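Local coordinates for putative mannose-6-phosphate isomerase YvyI (Bacillus subtilis, PDB 1QWR), which probably catalyses the zinc-dependent interconversion of D-mannose 6-phosphate and D-fructose 6-phosphate, as a type 1 mannose-6-phosphate isomerase, at residues V14-G22 and D199-R210; D95-D103 and P171-C179. All blocks are in the same frame, centred on the assembly; numbering follows the deposited sequence.

Contact 1. Residues V14-G22 and D199-R210; sequences VFKEKIWGG and DYDRLDSNGSPR. With SO4 (sulfate ion), chain C.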
loop_
_atom_site.group_PDB
_atom_site.type_symbol
_atom_site.label_atom_id
_atom_site.label_comp_id
_atom_site.label_asym_id
_atom_site.label_seq_id
_atom_site.Cartn_x
_atom_site.Cartn_y
_atom_site.Cartn_z
ATOM N N VAL A 14 -11.614 3.544 4.519
ATOM C CA VAL A 14 -12.067 2.485 5.415
ATOM C C VAL A 14 -10.935 2.366 6.434
ATOM O O VAL A 14 -9.774 2.538 6.064
ATOM C CB VAL A 14 -12.173 1.151 4.648
ATOM C CG1 VAL A 14 -12.459 0.001 5.603
ATOM C CG2 VAL A 14 -13.272 1.262 3.600
ATOM N N PHE A 15 -11.240 2.067 7.698
ATOM C CA PHE A 15 -10.178 1.966 8.696
ATOM C C PHE A 15 -10.126 0.634 9.427
ATOM O O PHE A 15 -11.146 -0.032 9.597
ATOM C CB PHE A 15 -10.303 3.109 9.712
ATOM C CG PHE A 15 -10.137 4.476 9.100
ATOM C CD1 PHE A 15 -8.869 5.004 8.863
ATOM C CD2 PHE A 15 -11.247 5.205 8.710
ATOM C CE1 PHE A 15 -8.713 6.256 8.228
ATOM C CE2 PHE A 15 -11.110 6.442 8.081
ATOM C CZ PHE A 15 -9.838 6.971 7.837
ATOM N N LYS A 16 -8.930 0.256 9.872
ATOM C CA LYS A 16 -8.753 -0.993 10.599
ATOM C C LYS A 16 -7.955 -0.790 11.878
ATOM O O LYS A 16 -6.848 -0.267 11.846
ATOM C CB LYS A 16 -8.005 -2.031 9.751
ATOM C CG LYS A 16 -8.687 -2.421 8.457
ATOM C CD LYS A 16 -10.029 -3.106 8.707
ATOM C CE LYS A 16 -10.594 -3.674 7.412
ATOM N NZ LYS A 16 -12.013 -4.103 7.581
ATOM N N GLU A 17 -8.515 -1.225 13.001
ATOM C CA GLU A 17 -7.803 -1.144 14.277
ATOM C C GLU A 17 -6.666 -2.169 14.308
ATOM O O GLU A 17 -6.780 -3.253 13.737
ATOM C CB GLU A 17 -8.761 -1.438 15.436
ATOM C CG GLU A 17 -9.762 -0.351 15.690
ATOM C CD GLU A 17 -10.777 -0.740 16.753
ATOM O OE1 GLU A 17 -10.368 -1.254 17.820
ATOM O OE2 GLU A 17 -11.983 -0.528 16.518
ATOM N N LYS A 18 -5.574 -1.822 14.978
ATOM C CA LYS A 18 -4.419 -2.705 15.090
ATOM C C LYS A 18 -3.778 -2.473 16.447
ATOM O O LYS A 18 -3.725 -1.333 16.926
ATOM C CB LYS A 18 -3.396 -2.389 14.002
ATOM C CG LYS A 18 -3.813 -2.804 12.593
ATOM C CD LYS A 18 -3.651 -4.316 12.397
ATOM C CE LYS A 18 -4.062 -4.733 10.981
ATOM N NZ LYS A 18 -3.787 -6.171 10.689
ATOM N N ILE A 19 -3.274 -3.535 17.064
ATOM C CA ILE A 19 -2.647 -3.347 18.361
ATOM C C ILE A 19 -1.459 -2.409 18.223
ATOM O O ILE A 19 -1.104 -1.723 19.177
ATOM C CB ILE A 19 -2.178 -4.694 18.980
ATOM C CG1 ILE A 19 -1.044 -5.315 18.153
ATOM C CG2 ILE A 19 -3.350 -5.648 19.052
ATOM C CD1 ILE A 19 -0.445 -6.593 18.803
ATOM N N TRP A 20 -0.852 -2.359 17.031
ATOM C CA TRP A 20 0.303 -1.502 16.804
ATOM C C TRP A 20 -0.076 -0.133 16.221
ATOM O O TRP A 20 0.792 0.682 15.887
ATOM C CB TRP A 20 1.306 -2.198 15.872
ATOM C CG TRP A 20 0.701 -2.802 14.619
ATOM C CD1 TRP A 20 0.361 -4.115 14.417
ATOM C CD2 TRP A 20 0.379 -2.113 13.395
ATOM N NE1 TRP A 20 -0.150 -4.285 13.146
ATOM C CE2 TRP A 20 -0.145 -3.074 12.498
ATOM C CE3 TRP A 20 0.486 -0.778 12.973
ATOM C CZ2 TRP A 20 -0.563 -2.742 11.195
ATOM C CZ3 TRP A 20 0.072 -0.446 11.685
ATOM C CH2 TRP A 20 -0.446 -1.427 10.812
ATOM N N GLY A 21 -1.373 0.108 16.113
ATOM C CA GLY A 21 -1.846 1.368 15.563
ATOM C C GLY A 21 -1.870 2.522 16.552
ATOM O O GLY A 21 -1.643 2.344 17.756
ATOM N N GLY A 22 -2.146 3.713 16.033
ATOM C CA GLY A 22 -2.198 4.904 16.867
ATOM C C GLY A 22 -3.272 5.871 16.399
ATOM O O GLY A 22 -4.347 5.449 15.986
ATOM N N ASP A 199 4.691 -12.258 16.877
ATOM C CA ASP A 199 3.964 -11.022 17.178
ATOM C C ASP A 199 4.285 -10.479 18.571
ATOM O O ASP A 199 3.432 -9.868 19.224
ATOM C CB ASP A 199 2.457 -11.243 17.048
ATOM C CG ASP A 199 1.680 -9.938 16.994
ATOM O OD1 ASP A 199 2.193 -8.970 16.401
ATOM O OD2 ASP A 199 0.547 -9.874 17.521
ATOM N N TYR A 200 5.508 -10.747 19.025
ATOM C CA TYR A 200 5.985 -10.254 20.304
ATOM C C TYR A 200 5.129 -10.639 21.509
ATOM O O TYR A 200 5.149 -9.948 22.528
ATOM C CB TYR A 200 6.123 -8.729 20.205
ATOM C CG TYR A 200 7.072 -8.300 19.114
ATOM C CD1 TYR A 200 8.453 -8.388 19.296
ATOM C CD2 TYR A 200 6.597 -7.870 17.871
ATOM C CE1 TYR A 200 9.339 -8.059 18.265
ATOM C CE2 TYR A 200 7.471 -7.543 16.834
ATOM C CZ TYR A 200 8.839 -7.639 17.037
ATOM O OH TYR A 200 9.716 -7.314 16.026
ATOM N N ASP A 201 4.395 -11.744 21.396
ATOM C CA ASP A 201 3.529 -12.237 22.471
ATOM C C ASP A 201 2.532 -11.209 22.998
ATOM O O ASP A 201 2.229 -11.180 24.202
ATOM C CB ASP A 201 4.385 -12.751 23.631
ATOM C CG ASP A 201 5.320 -13.866 23.206
ATOM O OD1 ASP A 201 4.815 -14.931 22.801
ATOM O OD2 ASP A 201 6.551 -13.672 23.265
ATOM N N ARG A 202 2.005 -10.382 22.101
ATOM C CA ARG A 202 1.057 -9.350 22.490
ATOM C C ARG A 202 -0.392 -9.792 22.485
ATOM O O ARG A 202 -0.761 -10.726 21.786
ATOM C CB ARG A 202 1.206 -8.141 21.576
ATOM C CG ARG A 202 2.536 -7.452 21.725
ATOM C CD ARG A 202 2.668 -6.295 20.747
ATOM N NE ARG A 202 2.735 -6.745 19.355
ATOM C CZ ARG A 202 3.054 -5.946 18.343
ATOM N NH1 ARG A 202 3.322 -4.665 18.583
ATOM N NH2 ARG A 202 3.145 -6.427 17.100
ATOM N N LEU A 203 -1.211 -9.099 23.270
ATOM C CA LEU A 203 -2.636 -9.381 23.361
ATOM C C LEU A 203 -3.398 -8.277 22.646
ATOM O O LEU A 203 -2.971 -7.119 22.651
ATOM C CB LEU A 203 -3.089 -9.435 24.824
ATOM C CG LEU A 203 -2.534 -10.563 25.698
ATOM C CD1 LEU A 203 -2.855 -11.921 25.065
ATOM C CD2 LEU A 203 -1.042 -10.386 25.864
ATOM N N ASP A 204 -4.520 -8.641 22.031
ATOM C CA ASP A 204 -5.352 -7.686 21.307
ATOM C C ASP A 204 -6.407 -7.078 22.243
ATOM O O ASP A 204 -6.474 -7.433 23.424
ATOM C CB ASP A 204 -6.021 -8.382 20.110
ATOM C CG ASP A 204 -7.286 -9.142 20.490
ATOM O OD1 ASP A 204 -7.298 -9.854 21.518
ATOM O OD2 ASP A 204 -8.278 -9.032 19.739
ATOM N N SER A 205 -7.217 -6.160 21.718
ATOM C CA SER A 205 -8.258 -5.497 22.508
ATOM C C SER A 205 -9.189 -6.456 23.234
ATOM O O SER A 205 -9.888 -6.064 24.171
ATOM C CB SER A 205 -9.102 -4.574 21.621
ATOM O OG SER A 205 -8.358 -3.449 21.190
ATOM N N ASN A 206 -9.207 -7.709 22.802
ATOM C CA ASN A 206 -10.073 -8.703 23.422
ATOM C C ASN A 206 -9.281 -9.679 24.283
ATOM O O ASN A 206 -9.729 -10.801 24.543
ATOM C CB ASN A 206 -10.833 -9.463 22.341
ATOM C CG ASN A 206 -11.329 -8.550 21.240
ATOM O OD1 ASN A 206 -11.994 -7.545 21.499
ATOM N ND2 ASN A 206 -11.005 -8.894 19.999
ATOM N N GLY A 207 -8.099 -9.247 24.714
ATOM C CA GLY A 207 -7.251 -10.079 25.551
ATOM C C GLY A 207 -6.724 -11.377 24.957
ATOM O O GLY A 207 -6.167 -12.200 25.688
ATOM N N SER A 208 -6.880 -11.577 23.647
ATOM C CA SER A 208 -6.401 -12.809 23.013
ATOM C C SER A 208 -5.210 -12.553 22.096
ATOM O O SER A 208 -5.142 -11.514 21.439
ATOM C CB SER A 208 -7.525 -13.460 22.202
ATOM O OG SER A 208 -8.615 -13.823 23.033
ATOM N N PRO A 209 -4.257 -13.501 22.040
ATOM C CA PRO A 209 -3.061 -13.375 21.194
ATOM C C PRO A 209 -3.470 -13.428 19.727
ATOM O O PRO A 209 -4.473 -14.052 19.394
ATOM C CB PRO A 209 -2.220 -14.600 21.562
ATOM C CG PRO A 209 -2.873 -15.168 22.809
ATOM C CD PRO A 209 -4.319 -14.842 22.642
ATOM N N ARG A 210 -2.712 -12.782 18.848
ATOM C CA ARG A 210 -3.070 -12.833 17.439
ATOM C C ARG A 210 -2.563 -14.129 16.813
ATOM O O ARG A 210 -1.540 -14.677 17.233
ATOM C CB ARG A 210 -2.525 -11.607 16.704
ATOM C CG ARG A 210 -3.070 -10.296 17.306
ATOM C CD ARG A 210 -2.923 -9.141 16.342
ATOM N NE ARG A 210 -1.522 -8.830 16.041
ATOM C CZ ARG A 210 -1.139 -8.133 14.971
ATOM N NH1 ARG A 210 -2.056 -7.685 14.111
ATOM N NH2 ARG A 210 0.150 -7.890 14.747
HETATM S S SO4 C . 0.145 -7.207 10.990
HETATM O O1 SO4 C . 1.240 -7.328 11.985
HETATM O O2 SO4 C . -1.014 -6.544 11.595
HETATM O O3 SO4 C . -0.230 -8.536 10.485
HETATM O O4 SO4 C . 0.629 -6.386 9.863
HETATM O O HOH W 1 -5.149 -7.512 13.274
#
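No direct hydrogen bond joins the two segments; Lys-18, Trp-20 and Arg-210 meet instead on one oxygen of a bound sulfate. Lys-18 NZ lies 2.9 Å from sulfate O2. Trp-20 NE1 reaches the same O2 from the edge of the indole at 2.9 Å, with an N-H...O angle of 165°. Arg-210 NH1 supplies the third bond to O2, and its NH2 turns to sulfate O1. Sulfate O2 lies at the edge of both the indole and the Arg-210 guanidinium; the two planes stand 66° apart. Lys-18 NZ and Arg-210 NH1 also share a water. CB of Lys-18 sits over the centre of one indole face.

The sulfate probably comes from the crystallisation liquor. Ser-97, Lys-99 and Arg-196 also donate to it, and Arg-196 is probably an active-site residue, as in relatives. A pocket of this kind beside the zinc is consistent with a site for the substrate phosphate.

Ile-19 sits in the type I turn from Lys-18 to Gly-21 and makes the main apolar contact. Its CG1 lies between the backbone N and the carbonyl carbon (chi1 66°), and CD1 extends from there over one face of the Arg-202 guanidinium, 3.2 Å from NE. The ring of Tyr-200 lies against the opposite face. CG1 of Ile-19 also lies over a face of Arg-210. On its other branch, CG2 packs 3.6 Å from Asp-204 CA.

Both arginines are held by Asp-199. Arg-210 grips its carboxylate side-on, NE to OD2 at 2.7 Å and NH2 to OD1 at 2.8 Å. This grip fixes the rotation of the guanidinium, whose NH1 and NH2 face the sulfate. Arg-202 NH2 reaches OD1 from the opposite face of the carboxylate, while Arg-202 NE bonds to Asp-199 O.

Contact 2. Residues D95-D103 and P171-C179; sequences DTSIKVHPD and PSGTLHALC. With ZN (zinc ion), chain E; SO4 (sulfate ion), chain C.
His-101 and His-176 bind the same zinc ion, through NE2 at 2.5 Å and NE2 at 2.6 Å respectively. Glu-119 and a water complete the observed ligands. His-176 ND1 donates to Thr-174 O at 2.7 Å, in the plane of the ring, and His-101 ND1 donates to Ala-193 O. Each imidazole is thus held at both nitrogens. The two rings are inclined at 44°.

Lys-99 and His-176 form an antiparallel hydrogen-bonded pair, Lys-99 N to His-176 O and His-176 N to Lys-99 O, each 2.8 Å. This single bridge links the two metal-binding segments, whose short strands run at 128°, consistent with the cupin-type fold of type 1 isomerases. At one end Leu-178 O accepts from both N and OG1 of Thr-96; beyond Lys-99, Gly-173 N donates to His-101 O.

The Lys-99 chain runs past the zinc site, its CG over a face of the His-176 ring. A bend at chi4 (-95°) brings NZ to sulfate O4, Thr-96 OG1 and Ser-97 O. Ser-97 holds sulfate O1 with both its N and OG.

Away from the metal, Ile-98 CG2 packs 3.9 Å from Leu-175 CD1, and Leu-157 touches both. Ala-177 CB sits 3.2 Å from Ser-97 O.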
loop_
_atom_site.group_PDB
_atom_site.type_symbol
_atom_site.label_atom_id
_atom_site.label_comp_id
_atom_site.label_asym_id
_atom_site.label_seq_id
_atom_site.Cartn_x
_atom_site.Cartn_y
_atom_site.Cartn_z
ATOM N N ASP A 95 5.725 -1.872 16.739
ATOM C CA ASP A 95 6.184 -2.862 15.753
ATOM C C ASP A 95 5.061 -3.729 15.184
ATOM O O ASP A 95 4.134 -4.113 15.908
ATOM C CB ASP A 95 7.208 -3.823 16.381
ATOM C CG ASP A 95 8.509 -3.148 16.775
ATOM O OD1 ASP A 95 8.991 -2.258 16.053
ATOM O OD2 ASP A 95 9.076 -3.552 17.811
ATOM N N THR A 96 5.124 -4.057 13.891
ATOM C CA THR A 96 4.086 -4.938 13.369
ATOM C C THR A 96 4.657 -6.345 13.485
ATOM O O THR A 96 5.844 -6.520 13.776
ATOM C CB THR A 96 3.717 -4.685 11.880
ATOM O OG1 THR A 96 4.825 -5.041 11.047
ATOM C CG2 THR A 96 3.353 -3.223 11.654
ATOM N N SER A 97 3.822 -7.345 13.234
ATOM C CA SER A 97 4.272 -8.739 13.334
ATOM C C SER A 97 5.313 -9.101 12.279
ATOM O O SER A 97 5.414 -8.445 11.243
ATOM C CB SER A 97 3.068 -9.679 13.207
ATOM O OG SER A 97 2.544 -9.678 11.881
ATOM N N ILE A 98 6.107 -10.136 12.550
ATOM C CA ILE A 98 7.108 -10.586 11.575
ATOM C C ILE A 98 6.271 -11.525 10.714
ATOM O O ILE A 98 5.573 -12.410 11.242
ATOM C CB ILE A 98 8.275 -11.326 12.262
ATOM C CG1 ILE A 98 9.038 -10.345 13.159
ATOM C CG2 ILE A 98 9.215 -11.894 11.227
ATOM C CD1 ILE A 98 10.233 -10.934 13.861
ATOM N N LYS A 99 6.321 -11.330 9.400
ATOM C CA LYS A 99 5.452 -12.103 8.529
ATOM C C LYS A 99 5.966 -12.316 7.118
ATOM O O LYS A 99 6.998 -11.772 6.728
ATOM C CB LYS A 99 4.103 -11.366 8.459
ATOM C CG LYS A 99 4.248 -9.874 8.101
ATOM C CD LYS A 99 2.956 -9.111 8.391
ATOM C CE LYS A 99 3.152 -7.606 8.287
ATOM N NZ LYS A 99 3.432 -6.970 9.603
ATOM N N VAL A 100 5.208 -13.111 6.363
ATOM C CA VAL A 100 5.492 -13.386 4.959
ATOM C C VAL A 100 4.145 -13.465 4.227
ATOM O O VAL A 100 3.154 -13.957 4.785
ATOM C CB VAL A 100 6.247 -14.731 4.769
ATOM C CG1 VAL A 100 5.508 -15.845 5.466
ATOM C CG2 VAL A 100 6.372 -15.060 3.284
ATOM N N HIS A 101 4.106 -12.978 2.986
ATOM C CA HIS A 101 2.887 -13.037 2.184
ATOM C C HIS A 101 3.129 -14.046 1.089
ATOM O O HIS A 101 4.201 -14.071 0.498
ATOM C CB HIS A 101 2.577 -11.680 1.517
ATOM C CG HIS A 101 2.343 -10.579 2.489
ATOM N ND1 HIS A 101 1.293 -10.592 3.382
ATOM C CD2 HIS A 101 3.000 -9.408 2.691
ATOM C CE1 HIS A 101 1.315 -9.477 4.094
ATOM N NE2 HIS A 101 2.337 -8.745 3.693
ATOM N N PRO A 102 2.133 -14.896 0.805
ATOM C CA PRO A 102 2.302 -15.893 -0.249
ATOM C C PRO A 102 2.158 -15.273 -1.632
ATOM O O PRO A 102 1.654 -14.142 -1.778
ATOM C CB PRO A 102 1.185 -16.883 0.036
ATOM C CG PRO A 102 0.082 -15.980 0.528
ATOM C CD PRO A 102 0.828 -15.060 1.484
ATOM N N ASP A 103 2.599 -16.022 -2.646
ATOM C CA ASP A 103 2.484 -15.569 -4.021
ATOM C C ASP A 103 1.100 -15.991 -4.510
ATOM O O ASP A 103 0.346 -16.613 -3.755
ATOM C CB ASP A 103 3.620 -16.167 -4.885
ATOM C CG ASP A 103 3.481 -17.671 -5.120
ATOM O OD1 ASP A 103 2.705 -18.336 -4.423
ATOM O OD2 ASP A 103 4.174 -18.186 -6.020
ATOM N N PRO A 171 8.726 -8.340 -2.547
ATOM C CA PRO A 171 8.180 -9.463 -3.313
ATOM C C PRO A 171 7.498 -10.441 -2.368
ATOM O O PRO A 171 7.931 -10.598 -1.228
ATOM C CB PRO A 171 9.421 -10.090 -3.942
ATOM C CG PRO A 171 10.387 -8.941 -4.046
ATOM C CD PRO A 171 10.175 -8.194 -2.765
ATOM N N SER A 172 6.434 -11.093 -2.822
ATOM C CA SER A 172 5.784 -12.085 -1.975
ATOM C C SER A 172 6.888 -13.121 -1.696
ATOM O O SER A 172 7.795 -13.325 -2.533
ATOM C CB SER A 172 4.622 -12.735 -2.713
ATOM O OG SER A 172 5.061 -13.306 -3.933
ATOM N N GLY A 173 6.819 -13.748 -0.525
ATOM C CA GLY A 173 7.826 -14.725 -0.126
ATOM C C GLY A 173 8.894 -14.080 0.754
ATOM O O GLY A 173 9.762 -14.767 1.305
ATOM N N THR A 174 8.849 -12.755 0.885
ATOM C CA THR A 174 9.846 -12.037 1.686
ATOM C C THR A 174 9.442 -11.965 3.144
ATOM O O THR A 174 8.345 -11.519 3.459
ATOM C CB THR A 174 10.035 -10.578 1.180
ATOM O OG1 THR A 174 10.387 -10.600 -0.207
ATOM C CG2 THR A 174 11.119 -9.855 1.970
ATOM N N LEU A 175 10.328 -12.405 4.041
ATOM C CA LEU A 175 10.053 -12.332 5.472
ATOM C C LEU A 175 10.284 -10.874 5.815
ATOM O O LEU A 175 11.326 -10.308 5.476
ATOM C CB LEU A 175 11.027 -13.218 6.252
ATOM C CG LEU A 175 10.727 -13.332 7.743
ATOM C CD1 LEU A 175 9.414 -14.069 7.965
ATOM C CD2 LEU A 175 11.887 -14.065 8.412
ATOM N N HIS A 176 9.322 -10.247 6.480
ATOM C CA HIS A 176 9.473 -8.829 6.773
ATOM C C HIS A 176 8.573 -8.331 7.897
ATOM O O HIS A 176 7.767 -9.075 8.460
ATOM C CB HIS A 176 9.128 -8.015 5.530
ATOM C CG HIS A 176 7.690 -8.141 5.126
ATOM N ND1 HIS A 176 7.188 -9.257 4.488
ATOM C CD2 HIS A 176 6.626 -7.340 5.363
ATOM C CE1 HIS A 176 5.882 -9.137 4.357
ATOM N NE2 HIS A 176 5.517 -7.984 4.882
ATOM N N ALA A 177 8.742 -7.046 8.205
ATOM C CA ALA A 177 7.932 -6.350 9.195
ATOM C C ALA A 177 8.293 -4.870 9.225
ATOM O O ALA A 177 9.474 -4.500 9.155
ATOM C CB ALA A 177 8.135 -6.937 10.582
ATOM N N LEU A 178 7.273 -4.024 9.278
ATOM C CA LEU A 178 7.521 -2.602 9.425
ATOM C C LEU A 178 7.719 -2.454 10.941
ATOM O O LEU A 178 7.087 -3.182 11.722
ATOM C CB LEU A 178 6.301 -1.790 8.976
ATOM C CG LEU A 178 6.086 -1.644 7.469
ATOM C CD1 LEU A 178 4.732 -1.000 7.205
ATOM C CD2 LEU A 178 7.216 -0.802 6.874
ATOM N N CYS A 179 8.580 -1.535 11.360
ATOM C CA CYS A 179 8.827 -1.343 12.781
ATOM C C CYS A 179 8.344 0.013 13.296
ATOM O O CYS A 179 8.076 0.934 12.516
ATOM C CB CYS A 179 10.307 -1.573 13.080
ATOM S SG CYS A 179 10.832 -3.285 12.681
HETATM ZN ZN ZN E . 3.298 -6.701 4.778
HETATM S S SO4 C . 0.145 -7.207 10.990
HETATM O O1 SO4 C . 1.240 -7.328 11.985
HETATM O O2 SO4 C . -1.014 -6.544 11.595
HETATM O O3 SO4 C . -0.230 -8.536 10.485
HETATM O O4 SO4 C . 0.629 -6.386 9.863
HETATM O O HOH W 2 6.014 -11.340 1.761
HETATM O O HOH W 3 0.932 -6.003 3.965
#

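In the fold
Contact 1 is a surface contact made largely by loops, and contact 2 is buried and built around short strands. Their centres are about 17 Å apart. They share the sulfate, which takes donors from both. They also touch directly: Arg-202 NH2 probably bonds to Asp-95 O, and the Trp-20 indole packs on Thr-96. Their chemistry differs with their place. Segments 14-22 and 199-210 meet through charged groups, an anion, a tryptophan and one isoleucine, without backbone pairing. Segments 95-103 and 171-179 are tied by backbone hydrogen bonds and a metal. Contact 2 holds two of the zinc ligands and part of the anion site; contact 1 reaches the anion but not the zinc.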